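Local coordinates for protein caltubin, EF-hand (PDB 6VAN) that probably binds calcium through paired EF-hand helix-loop-helix motifs, whose loops hold strontium ions in this crystal, at residues A[13-17]-A[28-32]. Numbering follows the deposited sequence. Where two conformers were deposited one is given.
With SR (strontium ion), chain C.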
loop_
_atom_site.group_PDB
_atom_site.type_symbol
_atom_site.label_atom_id
_atom_site.label_comp_id
_atom_site.label_asym_id
_atom_site.label_seq_id
_atom_site.Cartn_x
_atom_site.Cartn_y
_atom_site.Cartn_z
ATOM N N ILE A 13 5.664 5.493 -12.502
ATOM C CA ILE A 13 5.882 4.693 -13.750
ATOM C C ILE A 13 5.973 3.211 -13.381
ATOM O O ILE A 13 5.162 2.418 -13.908
ATOM C CB ILE A 13 7.133 5.169 -14.503
ATOM C CG1 ILE A 13 6.876 6.504 -15.196
ATOM C CG2 ILE A 13 7.616 4.099 -15.481
ATOM C CD1 ILE A 13 8.131 7.224 -15.618
ATOM N N ARG A 14 6.895 2.861 -12.485
ATOM C CA ARG A 14 7.280 1.453 -12.196
ATOM C C ARG A 14 6.126 0.663 -11.549
ATOM O O ARG A 14 6.099 -0.576 -11.749
ATOM C CB ARG A 14 8.538 1.427 -11.326
ATOM C CG ARG A 14 9.100 0.033 -11.068
ATOM C CD ARG A 14 8.830 -0.478 -9.662
ATOM N NE ARG A 14 9.042 0.577 -8.681
ATOM C CZ ARG A 14 10.230 1.053 -8.303
ATOM N NH1 ARG A 14 11.350 0.551 -8.801
ATOM N NH2 ARG A 14 10.290 2.040 -7.421
ATOM N N TRP A 15 5.233 1.337 -10.801
ATOM C CA TRP A 15 4.110 0.721 -10.032
ATOM C C TRP A 15 2.778 0.851 -10.782
ATOM O O TRP A 15 2.111 -0.184 -10.945
ATOM C CB TRP A 15 3.972 1.344 -8.634
ATOM C CG TRP A 15 5.015 0.934 -7.639
ATOM C CD1 TRP A 15 5.501 1.689 -6.613
ATOM C CD2 TRP A 15 5.707 -0.328 -7.570
ATOM N NE1 TRP A 15 6.443 0.989 -5.910
ATOM C CE2 TRP A 15 6.592 -0.251 -6.473
ATOM C CE3 TRP A 15 5.668 -1.508 -8.322
ATOM C CZ2 TRP A 15 7.430 -1.307 -6.117
ATOM C CZ3 TRP A 15 6.499 -2.548 -7.973
ATOM C CH2 TRP A 15 7.366 -2.448 -6.881
ATOM N N LEU A 16 2.397 2.080 -11.169
ATOM C CA LEU A 16 0.993 2.465 -11.488
ATOM C C LEU A 16 0.777 2.850 -12.963
ATOM O O LEU A 16 -0.369 2.775 -13.397
ATOM C CB LEU A 16 0.603 3.640 -10.582
ATOM C CG LEU A 16 0.416 3.308 -9.104
ATOM C CD1 LEU A 16 0.094 4.562 -8.311
ATOM C CD2 LEU A 16 -0.683 2.267 -8.905
ATOM N N ASP A 17 1.798 3.312 -13.673
ATOM C CA ASP A 17 1.623 3.914 -15.023
ATOM C C ASP A 17 2.801 3.521 -15.906
ATOM O O ASP A 17 3.634 4.401 -16.227
ATOM C CB ASP A 17 1.443 5.433 -14.919
ATOM C CG ASP A 17 1.219 6.149 -16.249
ATOM O OD1 ASP A 17 0.699 5.497 -17.202
ATOM O OD2 ASP A 17 1.549 7.347 -16.337
ATOM N N GLU A 28 -4.482 -0.850 -14.491
ATOM C CA GLU A 28 -3.098 -0.556 -14.067
ATOM C C GLU A 28 -3.019 -0.621 -12.548
ATOM O O GLU A 28 -2.085 -1.280 -12.041
ATOM C CB GLU A 28 -2.701 0.817 -14.555
ATOM C CG GLU A 28 -2.882 0.965 -16.043
ATOM C CD GLU A 28 -2.513 2.351 -16.508
ATOM O OE1 GLU A 28 -3.460 3.177 -16.733
ATOM O OE2 GLU A 28 -1.323 2.600 -16.624
ATOM N N VAL A 29 -4.005 -0.029 -11.869
ATOM C CA VAL A 29 -4.061 -0.053 -10.377
ATOM C C VAL A 29 -4.297 -1.511 -9.983
ATOM O O VAL A 29 -3.649 -1.981 -9.059
ATOM C CB VAL A 29 -5.117 0.902 -9.808
ATOM C CG1 VAL A 29 -5.252 0.774 -8.293
ATOM C CG2 VAL A 29 -4.810 2.347 -10.193
ATOM N N LYS A 30 -5.154 -2.233 -10.704
ATOM C CA LYS A 30 -5.468 -3.660 -10.406
ATOM C C LYS A 30 -4.215 -4.519 -10.536
ATOM O O LYS A 30 -3.947 -5.272 -9.599
ATOM C CB LYS A 30 -6.581 -4.170 -11.315
ATOM C CG LYS A 30 -7.171 -5.486 -10.856
ATOM C CD LYS A 30 -8.470 -5.800 -11.510
ATOM C CE LYS A 30 -9.018 -7.145 -11.098
ATOM N NZ LYS A 30 -10.255 -7.445 -11.854
ATOM N N ASN A 31 -3.458 -4.396 -11.621
ATOM C CA ASN A 31 -2.203 -5.152 -11.851
ATOM C C ASN A 31 -1.191 -4.807 -10.751
ATOM O O ASN A 31 -0.467 -5.714 -10.320
ATOM C CB ASN A 31 -1.712 -4.928 -13.277
ATOM C CG ASN A 31 -2.459 -5.800 -14.263
ATOM O OD1 ASN A 31 -3.422 -6.482 -13.896
ATOM N ND2 ASN A 31 -2.017 -5.800 -15.513
ATOM N N TYR A 32 -1.204 -3.563 -10.280
ATOM C CA TYR A 32 -0.388 -3.105 -9.129
ATOM C C TYR A 32 -0.779 -3.894 -7.866
ATOM O O TYR A 32 0.066 -4.609 -7.295
ATOM C CB TYR A 32 -0.542 -1.596 -8.962
ATOM C CG TYR A 32 -0.024 -1.085 -7.653
ATOM C CD1 TYR A 32 1.323 -1.131 -7.371
ATOM C CD2 TYR A 32 -0.885 -0.574 -6.695
ATOM C CE1 TYR A 32 1.816 -0.649 -6.173
ATOM C CE2 TYR A 32 -0.411 -0.095 -5.485
ATOM C CZ TYR A 32 0.944 -0.152 -5.224
ATOM O OH TYR A 32 1.437 0.316 -4.043
HETATM SR SR SR C . -1.725 4.749 -17.947
HETATM O O HOH W 1 0.396 -0.783 -12.955
HETATM O O HOH W 2 -3.979 5.541 -19.079
#
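E28 OE1 is gripped twice, by the strontium ion that E28 shares with D17 across this contact and by a hydrogen bond from T25 OG1. The two carboxylates open and close the metal loop of an EF-hand, joining the end of helix 5-15 to helix 26-34. E28 is bidentate, with OE1 and OE2 both 2.6 Å from the strontium ion, as is usual for the last ligand of such a loop. With CG anti to the backbone N (chi1 -179°), the D17 carboxylate reaches the ion through OD1 alone, while OD2 takes a hydrogen bond from G22 N. D21, the Q23 carbonyl and a water complete the site. The carboxylate planes lie 70° apart, and the positive ion probably offsets the repulsion between OD1 and OE2.

Beyond the metal, a water lies 2.7 Å from both W15 O and E28 O and bridges the two backbones. Y32 closes the apolar end: L16 CD2 sits over one face of its ring, 4.0 Å from the centroid, while in one conformer of W15 its CB rests 3.8 Å from Y32 CE1. Cutting Y32 back to an alanine would remove the ring and is likely to open a gap between the helices, leaving L16 CD2 without its CH-pi partner. L16 CD2 also approaches V29 CG2, and V29 in turn packs on helix 42-52. L16 O accepts a hydrogen bond from S24 OG and lies 3.3 Å from E28 CB.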